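Local coordinates for esterase (Alcaligenes sp., PDB 1QLW), which hydrolyses carboxylic esters as a bacterial esterase of the alpha/beta hydrolase family, at the interface of chains A and B. Numbering follows the deposited sequence. Chains: chain A/B, Esterase.

Contact 1: the interface of chains A and B. Residues chain A 12-15, 55; chain B 13-16, 18, 58.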
ATOM      1  N   PRO A  12     -14.710 -16.735 -11.513  1.00 20.33           N
ATOM      2  CA  PRO A  12     -13.374 -16.172 -11.634  1.00 20.04           C
ATOM      3  C   PRO A  12     -13.324 -14.891 -12.431  1.00 19.70           C
ATOM      4  O   PRO A  12     -14.301 -14.463 -13.043  1.00 23.04           O
ATOM      5  CB  PRO A  12     -12.576 -17.286 -12.311  1.00 21.49           C
ATOM      6  CG  PRO A  12     -13.591 -18.036 -13.098  1.00 23.60           C
ATOM      7  CD  PRO A  12     -14.849 -17.997 -12.279  1.00 22.47           C
ATOM      8  N   LEU A  13     -12.194 -14.205 -12.347  1.00 19.28           N
ATOM      9  CA  LEU A  13     -11.940 -13.002 -13.134  1.00 18.85           C
ATOM     10  C   LEU A  13     -10.680 -13.233 -13.960  1.00 18.19           C
ATOM     11  O   LEU A  13      -9.675 -13.710 -13.454  1.00 20.25           O
ATOM     12  CB  LEU A  13     -11.763 -11.779 -12.248  1.00 20.48           C
ATOM     13  CG  LEU A  13     -11.349 -10.484 -12.955  1.00 24.00           C
ATOM     14  CD1 LEU A  13     -12.344 -10.040 -14.015  1.00 25.30           C
ATOM     15  CD2 LEU A  13     -11.148  -9.377 -11.931  1.00 25.90           C
ATOM     16  N   THR A  14     -10.748 -12.887 -15.234  1.00 20.58           N
ATOM     17  CA  THR A  14      -9.612 -13.001 -16.125  1.00 20.58           C
ATOM     18  C   THR A  14      -9.077 -11.615 -16.421  1.00 19.66           C
ATOM     19  O   THR A  14      -9.824 -10.705 -16.792  1.00 21.92           O
ATOM     20  CB  THR A  14      -9.943 -13.755 -17.418  1.00 23.35           C
ATOM     21  OG1 THR A  14     -10.332 -15.086 -17.077  1.00 27.42           O
ATOM     22  CG2 THR A  14      -8.740 -13.839 -18.342  1.00 23.56           C
ATOM     23  N   LEU A  15      -7.774 -11.473 -16.240  1.00 18.67           N
ATOM     24  CA  LEU A  15      -7.143 -10.217 -16.560  1.00 19.69           C
ATOM     25  C   LEU A  15      -6.153 -10.360 -17.700  1.00 18.32           C
ATOM     26  O   LEU A  15      -5.373 -11.311 -17.800  1.00 21.82           O
ATOM     27  CB  LEU A  15      -6.411  -9.667 -15.343  1.00 22.05           C
ATOM     28  CG  LEU A  15      -7.256  -9.334 -14.113  1.00 22.62           C
ATOM     29  CD1 LEU A  15      -6.378  -8.764 -13.014  1.00 23.82           C
ATOM     30  CD2 LEU A  15      -8.358  -8.343 -14.439  1.00 23.02           C
ATOM     31  N   GLN A  55      -5.015  -2.959 -13.001  1.00 12.66           N
ATOM     32  CA  GLN A  55      -5.553  -4.246 -13.428  1.00 13.11           C
ATOM     33  C   GLN A  55      -6.342  -3.981 -14.706  1.00 12.37           C
ATOM     34  O   GLN A  55      -7.129  -3.034 -14.762  1.00 12.99           O
ATOM     35  CB  GLN A  55      -6.369  -4.901 -12.329  1.00 16.66           C
ATOM     36  CG  GLN A  55      -5.470  -5.380 -11.196  1.00 20.45           C
ATOM     37  CD  GLN A  55      -6.051  -6.270 -10.152  1.00 24.02           C
ATOM     38  OE1 GLN A  55      -5.726  -7.458 -10.022  1.00 26.51           O
ATOM     39  NE2 GLN A  55      -6.926  -5.676  -9.370  1.00 24.74           N
TER
ATOM     40  N   LEU B  13      -4.244 -13.901 -17.192  1.00 20.88           N
ATOM     41  CA  LEU B  13      -4.184 -14.638 -15.931  1.00 21.50           C
ATOM     42  C   LEU B  13      -5.601 -14.710 -15.386  1.00 20.11           C
ATOM     43  O   LEU B  13      -6.348 -13.739 -15.397  1.00 22.97           O
ATOM     44  CB  LEU B  13      -3.229 -13.977 -14.950  1.00 25.58           C
ATOM     45  CG  LEU B  13      -3.140 -14.684 -13.594  1.00 29.63           C
ATOM     46  CD1 LEU B  13      -2.668 -16.111 -13.835  1.00 31.51           C
ATOM     47  CD2 LEU B  13      -2.214 -13.907 -12.682  1.00 31.61           C
ATOM     48  N   THR B  14      -5.999 -15.854 -14.875  1.00 21.86           N
ATOM     49  CA  THR B  14      -7.328 -16.057 -14.316  1.00 21.20           C
ATOM     50  C   THR B  14      -7.230 -16.230 -12.813  1.00 20.51           C
ATOM     51  O   THR B  14      -6.429 -17.030 -12.319  1.00 24.27           O
ATOM     52  CB  THR B  14      -8.031 -17.235 -14.998  1.00 24.16           C
ATOM     53  OG1 THR B  14      -8.148 -16.922 -16.399  1.00 27.28           O
ATOM     54  CG2 THR B  14      -9.422 -17.481 -14.450  1.00 23.80           C
ATOM     55  N   LEU B  15      -8.030 -15.455 -12.105  1.00 19.91           N
ATOM     56  CA  LEU B  15      -8.074 -15.481 -10.657  1.00 21.23           C
ATOM     57  C   LEU B  15      -9.352 -16.195 -10.229  1.00 18.63           C
ATOM     58  O   LEU B  15     -10.441 -15.694 -10.517  1.00 21.64           O
ATOM     59  CB  LEU B  15      -8.174 -14.030 -10.141  1.00 24.23           C
ATOM     60  CG  LEU B  15      -7.085 -13.041 -10.517  1.00 26.43           C
ATOM     61  CD1 LEU B  15      -7.468 -11.579 -10.326  1.00 28.57           C
ATOM     62  CD2 LEU B  15      -5.872 -13.293  -9.622  1.00 29.06           C
ATOM     63  N   SER B  16      -9.230 -17.227  -9.415  1.00 17.01           N
ATOM     64  CA  SER B  16     -10.378 -17.803  -8.749  1.00 17.57           C
ATOM     65  C   SER B  16     -10.872 -16.889  -7.633  1.00 19.05           C
ATOM     66  O   SER B  16     -12.068 -16.847  -7.371  1.00 22.95           O
ATOM     67  CB  SER B  16      -9.943 -19.132  -8.127  1.00 21.25           C
ATOM     68  OG  SER B  16     -10.997 -19.693  -7.378  1.00 28.37           O
ATOM     69  N   GLN B  18      -9.619 -13.098  -5.117  1.00 18.81           N
ATOM     70  CA  GLN B  18      -8.720 -11.971  -4.891  1.00 16.48           C
ATOM     71  C   GLN B  18      -9.343 -11.103  -3.806  1.00 14.97           C
ATOM     72  O   GLN B  18     -10.568 -11.010  -3.690  1.00 16.78           O
ATOM     73  CB  GLN B  18      -8.417 -11.161  -6.120  1.00 22.19           C
ATOM     74  CG  GLN B  18      -8.575  -9.680  -6.296  1.00 29.70           C
ATOM     75  CD  GLN B  18      -8.120  -9.231  -7.689  1.00 31.54           C
ATOM     76  OE1 GLN B  18      -9.078  -9.055  -8.441  1.00 35.25           O
ATOM     77  NE2 GLN B  18      -6.820  -9.150  -7.931  1.00 28.28           N
ATOM     78  N   GLN B  58      -6.704 -20.486 -10.243  1.00 20.04           N
ATOM     79  CA  GLN B  58      -7.530 -21.690 -10.371  1.00 21.47           C
ATOM     80  C   GLN B  58      -6.684 -22.914 -10.041  1.00 22.22           C
ATOM     81  O   GLN B  58      -5.470 -22.929 -10.253  1.00 22.60           O
ATOM     82  CB  GLN B  58      -8.073 -21.805 -11.791  1.00 22.92           C
ATOM     83  CG  GLN B  58      -8.988 -20.623 -12.098  1.00 24.79           C
ATOM     84  CD  GLN B  58      -9.727 -20.774 -13.404  1.00 26.95           C
ATOM     85  OE1 GLN B  58     -10.965 -20.739 -13.418  1.00 29.70           O
ATOM     86  NE2 GLN B  58      -8.974 -20.880 -14.486  1.00 27.40           N
TER
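A:Leu15 and B:Leu15 form the apolar centre of this antiparallel strand-to-strand interface, crossing obliquely with their CD1 methyls 4.0 Å apart. Each carries CG beside its own backbone N and anti to the carbonyl carbon (chi1 -62° in A, -58° in B), so the two branches approach one another on one face of the paired strands. Further along, the ring of A:Pro12 leans on B:Thr14, its CB 3.8 Å from the CG2 methyl, while the amide end of B:Gln58 crosses the ring obliquely. Strands 13-15 of the two chains pair in register about A:Thr14 and B:Thr14, making a short intermolecular sheet that would hold the subunits together if the deposited dimer is the biological one. On either side of this central pair the main chains of Leu13 and Leu15 exchange reciprocal hydrogen bonds. The B:Leu15 N-H points almost straight at A:Leu13 O, 2.8 Å away and nearly along its C=O axis, and A:Leu15 N donates in like manner to B:Leu13 O at 2.8 Å. The threonines, whose backbones do not bond each other, meet instead through their hydroxyls on the face opposite the leucines: A:Thr14 OG1 lies 2.9 Å from B:Thr14 OG1. At any moment one hydroxyl must donate and the other accept; the direction is not seen, and the two senses may interchange. At the polar rim on the leucine face, the extended side chains of A:Gln55 and B:Gln18 reach tip to tip with their amide planes steeply turned, 66° apart. The B:Gln18 NE2 amide nitrogen donates to A:Gln55 OE1 at 2.9 Å, arriving in the carbonyl plane on a lone pair.

Contact 2: the interface of chains A and B. Residues chain A 117, 120, 127, 130-131, 133; chain B 117-118, 120-121, 130.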
ATOM      1  N   ILE A 117      11.387  15.010  11.286  1.00 13.37           N
ATOM      2  CA  ILE A 117      11.217  14.316  12.558  1.00 13.59           C
ATOM      3  C   ILE A 117      12.590  13.993  13.140  1.00 13.09           C
ATOM      4  O   ILE A 117      12.855  14.290  14.310  1.00 14.05           O
ATOM      5  CB  ILE A 117      10.348  13.056  12.380  1.00 14.00           C
ATOM      6  CG1 ILE A 117       8.956  13.439  11.883  1.00 15.05           C
ATOM      7  CG2 ILE A 117      10.261  12.308  13.701  1.00 16.43           C
ATOM      8  CD1 ILE A 117       8.185  12.286  11.291  1.00 15.15           C
ATOM      9  N   VAL A 120      14.489  17.022  14.648  1.00 13.53           N
ATOM     10  CA  VAL A 120      14.075  17.362  16.004  1.00 14.09           C
ATOM     11  C   VAL A 120      14.631  16.364  16.999  1.00 14.55           C
ATOM     12  O   VAL A 120      15.149  16.731  18.057  1.00 15.86           O
ATOM     13  CB  VAL A 120      12.544  17.475  16.071  1.00 14.00           C
ATOM     14  CG1 VAL A 120      12.083  17.789  17.481  1.00 15.83           C
ATOM     15  CG2 VAL A 120      12.049  18.528  15.095  1.00 14.32           C
ATOM     16  N   ALA A 127      10.692  21.553  18.050  1.00 15.82           N
ATOM     17  CA  ALA A 127       9.452  20.777  17.956  1.00 15.68           C
ATOM     18  C   ALA A 127       8.413  21.415  17.061  1.00 15.25           C
ATOM     19  O   ALA A 127       7.635  20.701  16.414  1.00 15.23           O
ATOM     20  CB  ALA A 127       8.876  20.550  19.351  1.00 18.54           C
ATOM     21  N   LEU A 130       8.113  20.076  13.482  1.00 13.74           N
ATOM     22  CA  LEU A 130       7.606  18.740  13.146  1.00 13.42           C
ATOM     23  C   LEU A 130       6.478  18.873  12.141  1.00 14.56           C
ATOM     24  O   LEU A 130       5.720  19.853  12.144  1.00 15.84           O
ATOM     25  CB  LEU A 130       7.096  18.060  14.408  1.00 13.67           C
ATOM     26  CG  LEU A 130       8.204  17.606  15.363  1.00 13.41           C
ATOM     27  CD1 LEU A 130       7.629  17.242  16.719  1.00 14.61           C
ATOM     28  CD2 LEU A 130       9.010  16.454  14.790  1.00 14.23           C
ATOM     29  N   PRO A 131       6.287  17.879  11.281  1.00 15.13           N
ATOM     30  CA  PRO A 131       5.198  17.940  10.314  1.00 15.55           C
ATOM     31  C   PRO A 131       3.837  17.991  10.966  1.00 14.84           C
ATOM     32  O   PRO A 131       3.636  17.448  12.044  1.00 16.03           O
ATOM     33  CB  PRO A 131       5.356  16.671   9.497  1.00 16.81           C
ATOM     34  CG  PRO A 131       6.088  15.757  10.401  1.00 18.01           C
ATOM     35  CD  PRO A 131       7.061  16.610  11.204  1.00 16.23           C
ATOM     36  N   LEU A 133       0.533  16.470  11.229  1.00 13.79           N
ATOM     37  CA  LEU A 133      -0.002  15.131  11.040  1.00 13.36           C
ATOM     38  C   LEU A 133      -1.298  14.962  11.809  1.00 12.98           C
ATOM     39  O   LEU A 133      -1.443  15.563  12.889  1.00 14.49           O
ATOM     40  CB  LEU A 133       0.998  14.085  11.585  1.00 13.90           C
ATOM     41  CG  LEU A 133       2.422  14.195  11.068  1.00 14.60           C
ATOM     42  CD1 LEU A 133       3.297  13.141  11.709  1.00 17.21           C
ATOM     43  CD2 LEU A 133       2.450  14.064   9.563  1.00 16.34           C
TER
ATOM     44  N   ILE B 117       4.634  11.863  17.877  1.00 13.63           N
ATOM     45  CA  ILE B 117       5.108  13.037  17.150  1.00 13.65           C
ATOM     46  C   ILE B 117       4.314  14.256  17.577  1.00 13.35           C
ATOM     47  O   ILE B 117       4.839  15.323  17.881  1.00 14.28           O
ATOM     48  CB  ILE B 117       5.008  12.818  15.632  1.00 14.20           C
ATOM     49  CG1 ILE B 117       5.986  11.721  15.201  1.00 14.89           C
ATOM     50  CG2 ILE B 117       5.308  14.125  14.894  1.00 15.52           C
ATOM     51  CD1 ILE B 117       5.678  11.116  13.848  1.00 16.28           C
ATOM     52  N   ASN B 118       2.982  14.115  17.619  1.00 13.68           N
ATOM     53  CA  ASN B 118       2.130  15.240  17.994  1.00 13.75           C
ATOM     54  C   ASN B 118       2.291  15.613  19.457  1.00 13.76           C
ATOM     55  O   ASN B 118       2.216  16.801  19.806  1.00 14.48           O
ATOM     56  CB  ASN B 118       0.674  15.003  17.640  1.00 13.88           C
ATOM     57  CG  ASN B 118       0.357  15.166  16.170  1.00 16.09           C
ATOM     58  OD1 ASN B 118      -0.805  14.903  15.759  1.00 16.78           O
ATOM     59  ND2 ASN B 118       1.325  15.540  15.400  1.00 17.67           N
ATOM     60  N   VAL B 120       5.129  15.506  21.109  1.00 13.96           N
ATOM     61  CA  VAL B 120       6.344  16.324  21.133  1.00 14.06           C
ATOM     62  C   VAL B 120       6.045  17.710  20.600  1.00 14.23           C
ATOM     63  O   VAL B 120       6.451  18.723  21.188  1.00 15.32           O
ATOM     64  CB  VAL B 120       7.482  15.628  20.376  1.00 14.15           C
ATOM     65  CG1 VAL B 120       8.711  16.541  20.306  1.00 16.27           C
ATOM     66  CG2 VAL B 120       7.836  14.310  21.059  1.00 15.07           C
ATOM     67  N   LYS B 121       5.308  17.792  19.497  1.00 14.75           N
ATOM     68  CA  LYS B 121       4.937  19.074  18.928  1.00 15.78           C
ATOM     69  C   LYS B 121       4.183  19.974  19.896  1.00 16.42           C
ATOM     70  O   LYS B 121       4.394  21.183  19.951  1.00 19.34           O
ATOM     71  CB  LYS B 121       4.164  18.822  17.626  1.00 16.57           C
ATOM     72  CG  LYS B 121       4.215  20.045  16.751  1.00 19.55           C
ATOM     73  CD  LYS B 121       3.664  19.698  15.381  1.00 19.92           C
ATOM     74  CE  LYS B 121       3.778  20.895  14.486  1.00 22.26           C
ATOM     75  NZ  LYS B 121       3.293  20.724  13.115  1.00 23.48           N
ATOM     76  N   LEU B 130      10.130  10.952  20.211  1.00 16.04           N
ATOM     77  CA  LEU B 130       9.891  10.778  18.789  1.00 15.01           C
ATOM     78  C   LEU B 130      10.281   9.375  18.377  1.00 15.67           C
ATOM     79  O   LEU B 130      11.253   8.826  18.907  1.00 16.36           O
ATOM     80  CB  LEU B 130      10.673  11.807  17.973  1.00 14.57           C
ATOM     81  CG  LEU B 130      10.189  13.245  18.132  1.00 14.18           C
ATOM     82  CD1 LEU B 130      11.171  14.196  17.475  1.00 15.85           C
ATOM     83  CD2 LEU B 130       8.798  13.427  17.537  1.00 14.69           C
TER
HETATM   84  O   HOH W   1       4.290  22.584  11.736  1.00 31.28           O
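A largely apolar interface, in which helix 115-121 of each chain packs on the loop around residue 130 of the other and the two helices touch at Ile117, joins the two esterase copies here; reinforced by a lysine at its edge, it would contribute to a two-fold dimer if the deposited assembly is the biological one. A:Leu130 is its main wedge. With CG anti to the carbonyl carbon (chi1 -73°), its CD1 methyl lies against the last turn of helix 115-121 of chain B, 3.6 Å from the B:Ile117 carbonyl O and 3.8 Å from B:Val120 CG1. B:Leu130 repeats this in the other direction, laying CD1 across A:Val120 CG1 at about a right angle. The two leucines also approach tip to tip, A:Leu130 CD2 4.1 Å from B:Leu130 CD2, and each touches both the opposing helix and its own counterpart. Alongside them the isoleucines cross at about a right angle, A:Ile117 CD1 touching B:Ile117 CD1 at 3.8 Å. A:Leu133 CD1 crosses B:Ile117 obliquely, 3.8 Å from the same CD1 methyl of B:Ile117. B:Lys121 leaves its helix with CG anti to the backbone N (chi1 -159°) and stays extended to the tip, its methylene groups running past A:Ala127 O and the side chain of A:Leu130. Its NZ amine donates to A:Leu130 O at 2.8 Å, approaching from above the carbonyl plane, and a water touches both groups. The amine thus ties down the backbone of the residue whose side chain forms the wedge. Less comfortable is B:Asn118 OD1, modelled 3.0 Å from A:Leu133 O: two acceptors face each other, which may mean that the amide oxygen and nitrogen are exchanged. Helix 115-121 follows strand 99-103 in each chain; it meets its own copy through Ile117, and also 3-10 helix 127-129 and the loop beyond, in the segment leading to helix 138-144.

Contact 1 and contact 2 belong to the same two-fold interface, with their C-alpha centres about 44 Å apart, and share no residue. Contact 1 uses the N-terminal strands 13-15, with help from strands 17-23 and 50-57, whereas contact 2 uses helix 115-121 and the chain just after it. Backbone pairing fixes the register of the subunits at one end, and side-chain interlocking joins them at the other. Such widely spaced attachments should resist rocking of one subunit against the other, consistent with a stable dimer, although the structure alone does not prove one in solution.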